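Local coordinates for 3-hydroxyisobutyrate dehydrogenase (Salmonella typhimurium, PDB 3G0O), which probably catalyses the NAD(+)-dependent oxidation of L-threonate to 2-oxo-tetronate, also accepting NADP(+), as a member of the HIBADH-related family, at residues Ser101-Ala113 against Pro172-Leu184. Numbering follows the deposited sequence.
Sequences SSTISSADAQEIA and PGAGSTVKIIHQL
Lys179 reaches across to the loop before helix 106-117 and donates from NZ to Thr103 OG1 (2.9 Å). The lysine chain bends at chi2 (56°) and again at chi4 (-65°), which turns the ammonium back toward Thr103. The two side chains cross at about a right angle. A water accepts weakly from Lys179 NZ and donates to Ser102 O, and Val128 O is a further weak acceptor. Lys179 is the predicted active-site residue, and Gln183, one turn on, lies close to a bound tartaric acid. Ser176 CB presses on Ile104 O at 3.2 Å. Ser176 OG accepts from a second water, which in turn accepts from Ile104 N; Ser176 OG also hydrogen-bonds Asp125 OD1. A third water can bridge Ile104 O and Ser176 O.

Further along, Ser106 OG sits 3.2 Å from Gly173 O, a weak bond at most. Gln110 NE2 donates to Ser106 OG with that oxygen in its amide plane, while Gln110 CG rests on Pro172 O (3.3 Å). Gly173 has a positive phi, and its CA comes within 3.3 Å of Ser106 OG. Ala113 CB packs on Pro172 CG at 3.7 Å.

Segments 106-113 and 174-184 run nearly antiparallel (153°), with axes 8.4 Å apart at closest approach. The contact joins the Rossmann-type NAD-binding domain to the start of the long helix 174-202. Pro172 and Lys179 touch strand 122-129; Thr103 and Ile180 touch helix 242-258.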
loop_
_atom_site.group_PDB
_atom_site.type_symbol
_atom_site.label_atom_id
_atom_site.label_comp_id
_atom_site.label_asym_id
_atom_site.label_seq_id
_atom_site.Cartn_x
_atom_site.Cartn_y
_atom_site.Cartn_z
ATOM N N SER A 101 7.467 19.527 13.093
ATOM C CA SER A 101 6.799 18.438 12.400
ATOM C C SER A 101 6.496 18.826 10.954
ATOM O O SER A 101 5.358 19.123 10.591
ATOM C CB SER A 101 5.512 18.082 13.139
ATOM O OG SER A 101 5.795 17.742 14.491
ATOM N N SER A 102 7.538 18.821 10.136
ATOM C CA SER A 102 7.421 19.174 8.727
ATOM C C SER A 102 8.085 18.047 7.935
ATOM O O SER A 102 8.057 16.893 8.346
ATOM C CB SER A 102 8.148 20.503 8.483
ATOM O OG SER A 102 8.116 20.892 7.122
ATOM N N THR A 103 8.663 18.377 6.789
ATOM C CA THR A 103 9.371 17.379 5.995
ATOM C C THR A 103 10.621 18.095 5.515
ATOM O O THR A 103 10.628 18.726 4.456
ATOM C CB THR A 103 8.533 16.884 4.800
ATOM O OG1 THR A 103 7.312 16.310 5.280
ATOM C CG2 THR A 103 9.292 15.824 4.023
ATOM N N ILE A 104 11.674 17.996 6.318
ATOM C CA ILE A 104 12.928 18.672 6.034
ATOM C C ILE A 104 14.125 17.720 6.003
ATOM O O ILE A 104 14.028 16.564 6.404
ATOM C CB ILE A 104 13.166 19.776 7.095
ATOM C CG1 ILE A 104 13.416 19.152 8.473
ATOM C CG2 ILE A 104 11.955 20.691 7.159
ATOM C CD1 ILE A 104 13.582 20.171 9.603
ATOM N N SER A 105 15.264 18.220 5.536
ATOM C CA SER A 105 16.466 17.406 5.461
ATOM C C SER A 105 17.036 17.214 6.856
ATOM O O SER A 105 16.717 17.970 7.779
ATOM C CB SER A 105 17.516 18.087 4.587
ATOM O OG SER A 105 18.049 19.220 5.246
ATOM N N SER A 106 17.870 16.194 7.010
ATOM C CA SER A 106 18.507 15.924 8.289
ATOM C C SER A 106 19.409 17.100 8.648
ATOM O O SER A 106 19.483 17.512 9.812
ATOM C CB SER A 106 19.340 14.651 8.213
ATOM O OG SER A 106 19.914 14.354 9.470
ATOM N N ALA A 107 20.091 17.643 7.643
ATOM C CA ALA A 107 20.983 18.777 7.862
ATOM C C ALA A 107 20.202 19.966 8.424
ATOM O O ALA A 107 20.643 20.600 9.378
ATOM C CB ALA A 107 21.667 19.167 6.551
ATOM N N ASP A 108 19.048 20.264 7.831
ATOM C CA ASP A 108 18.237 21.381 8.302
ATOM C C ASP A 108 17.734 21.168 9.728
ATOM O O ASP A 108 17.697 22.108 10.528
ATOM C CB ASP A 108 17.054 21.627 7.368
ATOM C CG ASP A 108 17.438 22.445 6.142
ATOM O OD1 ASP A 108 18.317 23.325 6.259
ATOM O OD2 ASP A 108 16.853 22.224 5.065
ATOM N N ALA A 109 17.345 19.938 10.050
ATOM C CA ALA A 109 16.876 19.635 11.397
ATOM C C ALA A 109 18.000 19.887 12.408
ATOM O O ALA A 109 17.767 20.424 13.496
ATOM C CB ALA A 109 16.415 18.187 11.481
ATOM N N GLN A 110 19.219 19.494 12.049
ATOM C CA GLN A 110 20.366 19.686 12.931
ATOM C C GLN A 110 20.741 21.164 13.062
ATOM O O GLN A 110 21.054 21.636 14.155
ATOM C CB GLN A 110 21.558 18.880 12.417
ATOM C CG GLN A 110 21.348 17.374 12.489
ATOM C CD GLN A 110 22.445 16.595 11.793
ATOM O OE1 GLN A 110 23.621 16.738 12.114
ATOM N NE2 GLN A 110 22.063 15.763 10.829
ATOM N N GLU A 111 20.704 21.890 11.947
ATOM C CA GLU A 111 21.026 23.314 11.950
ATOM C C GLU A 111 20.023 24.092 12.806
ATOM O O GLU A 111 20.396 24.969 13.592
ATOM C CB GLU A 111 21.010 23.852 10.521
ATOM C CG GLU A 111 22.184 23.387 9.668
ATOM C CD GLU A 111 21.946 23.582 8.177
ATOM O OE1 GLU A 111 21.421 24.647 7.786
ATOM O OE2 GLU A 111 22.292 22.669 7.395
ATOM N N ILE A 112 18.746 23.763 12.645
ATOM C CA ILE A 112 17.680 24.413 13.393
ATOM C C ILE A 112 17.783 24.091 14.878
ATOM O O ILE A 112 17.563 24.958 15.725
ATOM C CB ILE A 112 16.295 23.963 12.870
ATOM C CG1 ILE A 112 16.106 24.459 11.435
ATOM C CG2 ILE A 112 15.190 24.475 13.785
ATOM C CD1 ILE A 112 14.871 23.920 10.747
ATOM N N ALA A 113 18.113 22.842 15.195
ATOM C CA ALA A 113 18.235 22.426 16.587
ATOM C C ALA A 113 19.377 23.168 17.278
ATOM O O ALA A 113 19.248 23.595 18.426
ATOM C CB ALA A 113 18.463 20.926 16.665
ATOM N N PRO A 172 18.734 15.243 16.992
ATOM C CA PRO A 172 17.951 15.724 15.852
ATOM C C PRO A 172 18.581 15.277 14.538
ATOM O O PRO A 172 19.806 15.238 14.412
ATOM C CB PRO A 172 18.000 17.236 16.019
ATOM C CG PRO A 172 18.021 17.392 17.507
ATOM C CD PRO A 172 19.026 16.345 17.925
ATOM N N GLY A 173 17.743 14.939 13.568
ATOM C CA GLY A 173 18.253 14.516 12.278
ATOM C C GLY A 173 17.733 13.168 11.826
ATOM O O GLY A 173 17.257 13.025 10.700
ATOM N N ALA A 174 17.825 12.176 12.706
ATOM C CA ALA A 174 17.374 10.827 12.385
ATOM C C ALA A 174 15.880 10.774 12.093
ATOM O O ALA A 174 15.440 10.039 11.209
ATOM C CB ALA A 174 17.720 9.876 13.519
ATOM N N GLY A 175 15.104 11.549 12.843
ATOM C CA GLY A 175 13.675 11.574 12.622
ATOM C C GLY A 175 13.360 12.015 11.203
ATOM O O GLY A 175 12.539 11.396 10.528
ATOM N N SER A 176 14.011 13.080 10.742
ATOM C CA SER A 176 13.768 13.572 9.388
ATOM C C SER A 176 14.227 12.573 8.329
ATOM O O SER A 176 13.637 12.494 7.252
ATOM C CB SER A 176 14.457 14.920 9.165
ATOM O OG SER A 176 13.785 15.963 9.859
ATOM N N THR A 177 15.273 11.807 8.633
ATOM C CA THR A 177 15.760 10.805 7.688
ATOM C C THR A 177 14.692 9.728 7.507
ATOM O O THR A 177 14.457 9.246 6.395
ATOM C CB THR A 177 17.066 10.146 8.182
ATOM O OG1 THR A 177 18.119 11.118 8.169
ATOM C CG2 THR A 177 17.455 8.972 7.279
ATOM N N VAL A 178 14.041 9.358 8.602
ATOM C CA VAL A 178 12.993 8.347 8.539
ATOM C C VAL A 178 11.805 8.869 7.742
ATOM O O VAL A 178 11.213 8.130 6.954
ATOM C CB VAL A 178 12.535 7.935 9.950
ATOM C CG1 VAL A 178 11.293 7.051 9.871
ATOM C CG2 VAL A 178 13.661 7.190 10.652
ATOM N N LYS A 179 11.462 10.143 7.946
ATOM C CA LYS A 179 10.354 10.771 7.229
ATOM C C LYS A 179 10.637 10.789 5.727
ATOM O O LYS A 179 9.742 10.562 4.914
ATOM C CB LYS A 179 10.135 12.208 7.724
ATOM C CG LYS A 179 8.998 12.962 7.022
ATOM C CD LYS A 179 7.679 12.207 7.132
ATOM C CE LYS A 179 6.537 12.919 6.410
ATOM N NZ LYS A 179 6.197 14.237 7.018
ATOM N N ILE A 180 11.885 11.070 5.363
ATOM C CA ILE A 180 12.269 11.102 3.952
ATOM C C ILE A 180 12.030 9.737 3.318
ATOM O O ILE A 180 11.441 9.639 2.242
ATOM C CB ILE A 180 13.758 11.484 3.783
ATOM C CG1 ILE A 180 13.952 12.958 4.145
ATOM C CG2 ILE A 180 14.221 11.208 2.350
ATOM C CD1 ILE A 180 15.396 13.383 4.249
ATOM N N ILE A 181 12.485 8.683 3.986
ATOM C CA ILE A 181 12.294 7.341 3.458
ATOM C C ILE A 181 10.795 7.057 3.355
ATOM O O ILE A 181 10.326 6.494 2.367
ATOM C CB ILE A 181 12.984 6.300 4.356
ATOM C CG1 ILE A 181 14.485 6.597 4.406
ATOM C CG2 ILE A 181 12.732 4.897 3.821
ATOM C CD1 ILE A 181 15.265 5.708 5.337
ATOM N N HIS A 182 10.039 7.466 4.370
ATOM C CA HIS A 182 8.596 7.264 4.351
ATOM C C HIS A 182 7.952 7.929 3.131
ATOM O O HIS A 182 7.066 7.351 2.500
ATOM C CB HIS A 182 7.951 7.819 5.627
ATOM C CG HIS A 182 6.455 7.756 5.618
ATOM N ND1 HIS A 182 5.669 8.764 5.102
ATOM C CD2 HIS A 182 5.603 6.769 5.988
ATOM C CE1 HIS A 182 4.401 8.401 5.149
ATOM N NE2 HIS A 182 4.332 7.193 5.681
ATOM N N GLN A 183 8.398 9.138 2.800
ATOM C CA GLN A 183 7.833 9.863 1.664
ATOM C C GLN A 183 8.149 9.211 0.322
ATOM O O GLN A 183 7.441 9.441 -0.660
ATOM C CB GLN A 183 8.296 11.320 1.663
ATOM C CG GLN A 183 7.710 12.156 2.791
ATOM C CD GLN A 183 6.197 12.042 2.888
ATOM O OE1 GLN A 183 5.671 11.133 3.529
ATOM N NE2 GLN A 183 5.486 12.966 2.243
ATOM N N LEU A 184 9.207 8.408 0.280
ATOM C CA LEU A 184 9.561 7.699 -0.944
ATOM C C LEU A 184 8.389 6.752 -1.215
ATOM O O LEU A 184 7.866 6.687 -2.329
ATOM C CB LEU A 184 10.860 6.899 -0.751
ATOM C CG LEU A 184 11.407 6.080 -1.937
ATOM C CD1 LEU A 184 12.844 5.665 -1.643
ATOM C CD2 LEU A 184 10.546 4.849 -2.200
HETATM O O HOH W 1 5.721 16.019 9.372
HETATM O O HOH W 2 11.411 16.183 8.640
HETATM O O HOH W 3 12.001 14.531 6.452
#